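Local coordinates for protein Phthiocerol/phenolphthiocerol synthesis polyketide synthase type I PpsC (Mycobacterium tuberculosis, PDB 5NJI) that takes part in the synthesis of phthiocerol and phenolphthiocerol, its dehydratase domain probably removing water from beta-hydroxyacyl intermediates, at residues T82-V87 with T114-D119; E120-V125 with T141-R146. The protein carries 1 engineered substitution. All coordinates share one frame; numbering follows the deposited sequence.

Contact 1 of 2, residues T82-V87 with T114-D119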
loop_
_atom_site.group_PDB
_atom_site.type_symbol
_atom_site.label_atom_id
_atom_site.label_comp_id
_atom_site.label_asym_id
_atom_site.label_seq_id
_atom_site.Cartn_x
_atom_site.Cartn_y
_atom_site.Cartn_z
ATOM N N THR A 82 12.478 7.911 -7.296
ATOM C CA THR A 82 13.836 7.604 -6.875
ATOM C C THR A 82 14.728 7.219 -8.051
ATOM O O THR A 82 15.918 7.569 -8.072
ATOM C CB THR A 82 13.781 6.492 -5.820
ATOM O OG1 THR A 82 13.071 6.978 -4.683
ATOM C CG2 THR A 82 15.173 6.060 -5.385
ATOM N N ASP A 83 14.177 6.539 -9.056
ATOM C CA ASP A 83 14.975 6.188 -10.219
ATOM C C ASP A 83 15.218 7.378 -11.128
ATOM O O ASP A 83 16.159 7.348 -11.926
ATOM C CB ASP A 83 14.284 5.064 -10.996
ATOM C CG ASP A 83 15.134 4.521 -12.124
ATOM O OD1 ASP A 83 16.300 4.131 -11.868
ATOM O OD2 ASP A 83 14.627 4.471 -13.270
ATOM N N THR A 84 14.412 8.426 -11.012
ATOM C CA THR A 84 14.504 9.573 -11.902
ATOM C C THR A 84 15.402 10.670 -11.348
ATOM O O THR A 84 16.155 11.300 -12.098
ATOM C CB THR A 84 13.111 10.142 -12.163
ATOM O OG1 THR A 84 12.251 9.110 -12.678
ATOM C CG2 THR A 84 13.158 11.285 -13.165
ATOM N N PHE A 85 15.329 10.919 -10.049
ATOM C CA PHE A 85 16.021 12.040 -9.433
ATOM C C PHE A 85 17.040 11.529 -8.431
ATOM O O PHE A 85 16.757 10.623 -7.641
ATOM C CB PHE A 85 15.031 12.975 -8.734
ATOM C CG PHE A 85 13.899 13.422 -9.612
ATOM C CD1 PHE A 85 14.128 14.282 -10.676
ATOM C CD2 PHE A 85 12.600 12.971 -9.400
ATOM C CE1 PHE A 85 13.100 14.704 -11.479
ATOM C CE2 PHE A 85 11.563 13.393 -10.214
ATOM C CZ PHE A 85 11.814 14.254 -11.260
ATOM N N ALA A 86 18.222 12.128 -8.462
ATOM C CA ALA A 86 19.253 11.828 -7.480
ATOM C C ALA A 86 18.990 12.657 -6.235
ATOM O O ALA A 86 18.982 13.892 -6.300
ATOM C CB ALA A 86 20.636 12.133 -8.045
ATOM N N VAL A 87 18.751 11.990 -5.112
ATOM C CA VAL A 87 18.587 12.667 -3.830
ATOM C C VAL A 87 19.286 11.832 -2.766
ATOM O O VAL A 87 19.072 10.618 -2.680
ATOM C CB VAL A 87 17.106 12.898 -3.468
ATOM C CG1 VAL A 87 16.995 13.641 -2.136
ATOM C CG2 VAL A 87 16.407 13.694 -4.552
ATOM N N THR A 114 4.683 2.406 -16.601
ATOM C CA THR A 114 4.674 3.549 -15.694
ATOM C C THR A 114 5.303 4.757 -16.379
ATOM O O THR A 114 6.268 4.619 -17.139
ATOM C CB THR A 114 5.442 3.206 -14.410
ATOM O OG1 THR A 114 4.849 2.055 -13.808
ATOM C CG2 THR A 114 5.439 4.344 -13.404
ATOM N N THR A 115 4.715 5.930 -16.180
ATOM C CA THR A 115 5.309 7.170 -16.664
ATOM C C THR A 115 5.475 8.162 -15.529
ATOM O O THR A 115 4.730 8.147 -14.547
ATOM C CB THR A 115 4.481 7.835 -17.757
ATOM O OG1 THR A 115 3.147 8.082 -17.294
ATOM C CG2 THR A 115 4.452 6.986 -19.033
ATOM N N LEU A 116 6.470 9.025 -15.674
ATOM C CA LEU A 116 6.697 10.091 -14.709
ATOM C C LEU A 116 6.986 11.379 -15.454
ATOM O O LEU A 116 7.832 11.409 -16.352
ATOM C CB LEU A 116 7.852 9.767 -13.761
ATOM C CG LEU A 116 8.163 10.792 -12.652
ATOM C CD1 LEU A 116 8.800 10.107 -11.482
ATOM C CD2 LEU A 116 9.112 11.893 -13.152
ATOM N N THR A 117 6.311 12.441 -15.050
ATOM C CA THR A 117 6.608 13.783 -15.522
ATOM C C THR A 117 6.829 14.665 -14.303
ATOM O O THR A 117 6.346 14.366 -13.215
ATOM C CB THR A 117 5.474 14.350 -16.369
ATOM O OG1 THR A 117 4.283 14.479 -15.575
ATOM C CG2 THR A 117 5.187 13.436 -17.551
ATOM N N GLY A 118 7.577 15.754 -14.482
ATOM C CA GLY A 118 7.761 16.728 -13.423
ATOM C C GLY A 118 9.223 16.890 -13.061
ATOM O O GLY A 118 10.114 16.662 -13.887
ATOM N N ASP A 119 9.463 17.291 -11.810
ATOM C CA ASP A 119 10.808 17.632 -11.369
ATOM C C ASP A 119 11.000 17.142 -9.940
ATOM O O ASP A 119 10.124 16.487 -9.362
ATOM C CB ASP A 119 11.070 19.144 -11.517
ATOM C CG ASP A 119 10.184 20.006 -10.620
ATOM O OD1 ASP A 119 9.663 19.525 -9.593
ATOM O OD2 ASP A 119 10.013 21.198 -10.950
#
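L116 reaches from strand 110-118 to the C-terminal end of helix 70-84, where its two methyl groups divide the work between T84 and F85. Its CG stands anti to the backbone N (chi1 -178°), which places the branched end against the last turn of the helix. CD1 lies 3.8 Å from T84 OG1, a hydroxyl already bonded to the backbone O of A80 one turn back in the helix. CD2 fits into the angle between two neighbours, 4.1 Å from T84 CG2 and 4.1 Å from F85 CZ. The same T84 methyl sits over the centre of the F85 ring, 3.7 Å above its plane, so leucine, methyl and ring form one small apolar cluster.

Further along, G118 offers its carbonyl: G118 O lies at the ring edge, near the ring plane and 3.9 Å from F85 CZ. The backbone here takes angles that suit glycine, since a CB would press against the carbonyl O of T117. At D119 the far end of the ring meets main chain, with F85 CZ 3.3 Å from D119 C and F85 CE2 3.5 Å from D119 O. The side chain of D119 leaves in another direction; OD1 accepts the backbone N-H groups of Q121 and R122, an Asx turn that shapes the bend into the next strand.

F85 is the first residue to abandon helical backbone angles, and its ring lies between the helix end and this bend. In the double hotdog fold of polyketide synthase dehydratases, each half wraps a sheet around a long helix, and this is a seam between the two near the surface. Held by dispersion and by an aromatic ring lying close against the peptide groups of G118 and D119, the contact depends on shape rather than on directed polar bonds between the segments.

Contact 2 of 2, residues E120-V125 with T141-R146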
loop_
_atom_site.group_PDB
_atom_site.type_symbol
_atom_site.label_atom_id
_atom_site.label_comp_id
_atom_site.label_asym_id
_atom_site.label_seq_id
_atom_site.Cartn_x
_atom_site.Cartn_y
_atom_site.Cartn_z
ATOM N N GLU A 120 12.167 17.453 -9.439
ATOM C CA GLU A 120 12.596 16.901 -8.180
ATOM C C GLU A 120 11.852 17.433 -6.963
ATOM O O GLU A 120 12.128 17.005 -5.900
ATOM C CB GLU A 120 14.138 16.873 -7.936
ATOM C CG GLU A 120 14.781 18.142 -7.373
ATOM C CD GLU A 120 16.292 17.935 -7.019
ATOM O OE1 GLU A 120 16.796 18.268 -5.910
ATOM O OE2 GLU A 120 17.029 17.425 -7.897
ATOM N N GLN A 121 10.962 18.390 -7.147
ATOM C CA GLN A 121 10.125 18.944 -6.093
ATOM C C GLN A 121 8.744 18.321 -6.090
ATOM O O GLN A 121 8.180 18.070 -5.018
ATOM C CB GLN A 121 9.974 20.461 -6.262
ATOM C CG GLN A 121 11.250 21.244 -6.048
ATOM C CD GLN A 121 11.889 20.932 -4.723
ATOM O OE1 GLN A 121 13.073 20.614 -4.660
ATOM N NE2 GLN A 121 11.106 21.002 -3.650
ATOM N N ARG A 122 8.184 18.099 -7.277
ATOM C CA ARG A 122 6.850 17.535 -7.424
ATOM C C ARG A 122 6.775 16.870 -8.787
ATOM O O ARG A 122 7.140 17.487 -9.791
ATOM C CB ARG A 122 5.774 18.615 -7.302
ATOM C CG ARG A 122 4.341 18.127 -7.444
ATOM C CD ARG A 122 3.368 19.239 -7.096
ATOM N NE ARG A 122 1.973 18.822 -7.204
ATOM C CZ ARG A 122 1.240 18.913 -8.309
ATOM N NH1 ARG A 122 1.760 19.406 -9.426
ATOM N NH2 ARG A 122 -0.023 18.507 -8.298
ATOM N N CYS A 123 6.295 15.630 -8.822
ATOM C CA CYS A 123 6.205 14.891 -10.073
ATOM C C CYS A 123 4.915 14.073 -10.086
ATOM O O CYS A 123 4.289 13.840 -9.051
ATOM C CB CYS A 123 7.439 14.003 -10.282
ATOM S SG CYS A 123 7.686 12.752 -9.029
ATOM N N GLN A 124 4.486 13.695 -11.290
ATOM C CA GLN A 124 3.220 13.024 -11.521
ATOM C C GLN A 124 3.525 11.666 -12.123
ATOM O O GLN A 124 4.268 11.571 -13.107
ATOM C CB GLN A 124 2.296 13.823 -12.468
ATOM C CG GLN A 124 2.059 15.263 -12.057
ATOM C CD GLN A 124 1.064 15.391 -10.923
ATOM O OE1 GLN A 124 0.393 14.425 -10.557
ATOM N NE2 GLN A 124 0.963 16.589 -10.360
ATOM N N VAL A 125 2.953 10.625 -11.539
ATOM C CA VAL A 125 3.184 9.254 -11.965
ATOM C C VAL A 125 1.862 8.683 -12.447
ATOM O O VAL A 125 0.815 8.925 -11.843
ATOM C CB VAL A 125 3.771 8.420 -10.809
ATOM C CG1 VAL A 125 3.891 6.948 -11.188
ATOM C CG2 VAL A 125 5.117 8.960 -10.390
ATOM N N THR A 141 -2.921 6.789 -10.575
ATOM C CA THR A 141 -2.155 8.006 -10.756
ATOM C C THR A 141 -1.674 8.457 -9.394
ATOM O O THR A 141 -2.325 8.182 -8.383
ATOM C CB THR A 141 -2.978 9.128 -11.395
ATOM O OG1 THR A 141 -4.143 9.377 -10.600
ATOM C CG2 THR A 141 -3.399 8.748 -12.783
ATOM N N ALA A 142 -0.521 9.129 -9.356
ATOM C CA ALA A 142 -0.008 9.602 -8.078
ATOM C C ALA A 142 0.718 10.925 -8.253
ATOM O O ALA A 142 1.367 11.174 -9.270
ATOM C CB ALA A 142 0.945 8.610 -7.421
ATOM N N THR A 143 0.588 11.780 -7.250
ATOM C CA THR A 143 1.427 12.961 -7.130
ATOM C C THR A 143 2.449 12.704 -6.034
ATOM O O THR A 143 2.083 12.420 -4.884
ATOM C CB THR A 143 0.593 14.201 -6.823
ATOM O OG1 THR A 143 -0.333 14.426 -7.884
ATOM C CG2 THR A 143 1.494 15.407 -6.690
ATOM N N VAL A 144 3.723 12.802 -6.390
ATOM C CA VAL A 144 4.834 12.571 -5.479
ATOM C C VAL A 144 5.562 13.887 -5.258
ATOM O O VAL A 144 5.775 14.660 -6.198
ATOM C CB VAL A 144 5.796 11.502 -6.033
ATOM C CG1 VAL A 144 6.981 11.286 -5.117
ATOM C CG2 VAL A 144 5.053 10.186 -6.276
ATOM N N ALA A 145 5.952 14.142 -4.011
ATOM C CA ALA A 145 6.585 15.402 -3.661
ATOM C C ALA A 145 7.716 15.131 -2.680
ATOM O O ALA A 145 7.810 14.060 -2.083
ATOM C CB ALA A 145 5.567 16.391 -3.074
ATOM N N ARG A 146 8.593 16.113 -2.517
ATOM C CA ARG A 146 9.634 15.989 -1.511
ATOM C C ARG A 146 9.030 15.788 -0.124
ATOM O O ARG A 146 8.013 16.390 0.224
ATOM C CB ARG A 146 10.535 17.231 -1.520
ATOM C CG ARG A 146 11.481 17.318 -2.720
ATOM C CD ARG A 146 12.538 16.211 -2.712
ATOM N NE ARG A 146 13.801 16.637 -2.115
ATOM C CZ ARG A 146 14.855 17.076 -2.800
ATOM N NH1 ARG A 146 14.820 17.156 -4.125
ATOM N NH2 ARG A 146 15.956 17.440 -2.155
#
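R122 faces A145 and Q124 faces T143 in non-hydrogen-bonded pairs, alternating with the hydrogen-bonded pairs C123-V144 and V125-A142, as the strands run antiparallel at 157° with axes 4.7 Å apart. Each hydrogen-bonded pair is doubly linked; V125 N to A142 O, at 2.8 Å, lies in the carbonyl plane. C123, V125, A142 and V144 share one face. There C123 SG rests 3.8 Å from V144 CB, while V125 CG2 meets V144 CG2. In one half of the double hotdog, this is the face that the hairpin of strands 122-130 and 136-146 turns to helix 70-84, where A77 and A81 pack.

On the other face T143 splits its two branches. Its hydroxyl OG1 donates to Q124 OE1 at 2.8 Å, tilted from the carbonyl plane; the two side chains lie alongside, and the bend of Q124 at chi2 (-77°) brings its amide back to T143. The methyl CG2 lies 3.5 Å from NE of R122, whose extended chain passes across it. At the open end of the pairing, R146 doubles back through bends at chi2 and chi3. Its NH1 grips E120 twice, through a salt bridge to OE1 (2.9 Å) and a bond to the backbone O (3.2 Å). Both acceptors lie near the guanidinium plane, yet NH1 approaches OE1 from above the carboxylate plane. Q121 OE1 lies over one face of this guanidinium.

How the contacts relate
From the N terminus, the chain leaves helix 70-84 through 82-87, travels out along strand 93-100 and returns on strand 110-118, where contact 1 closes a loop of 26 intervening residues. D119 runs directly into E120, so contact 2 opens at once and closes a shorter excursion, the hairpin of strands 122-130 and 136-146. The two loops are in series, neither nested nor crossed. They nevertheless touch: T117 O probably accepts a hydrogen bond from Q124 N, and the F85 ring packs against E120 N. Strand 93-100, inside the first loop, pairs with the far side of strand 136-146, so that strands 110-118, 122-130, 136-146 and 93-100 lie side by side in that order against helix 70-84.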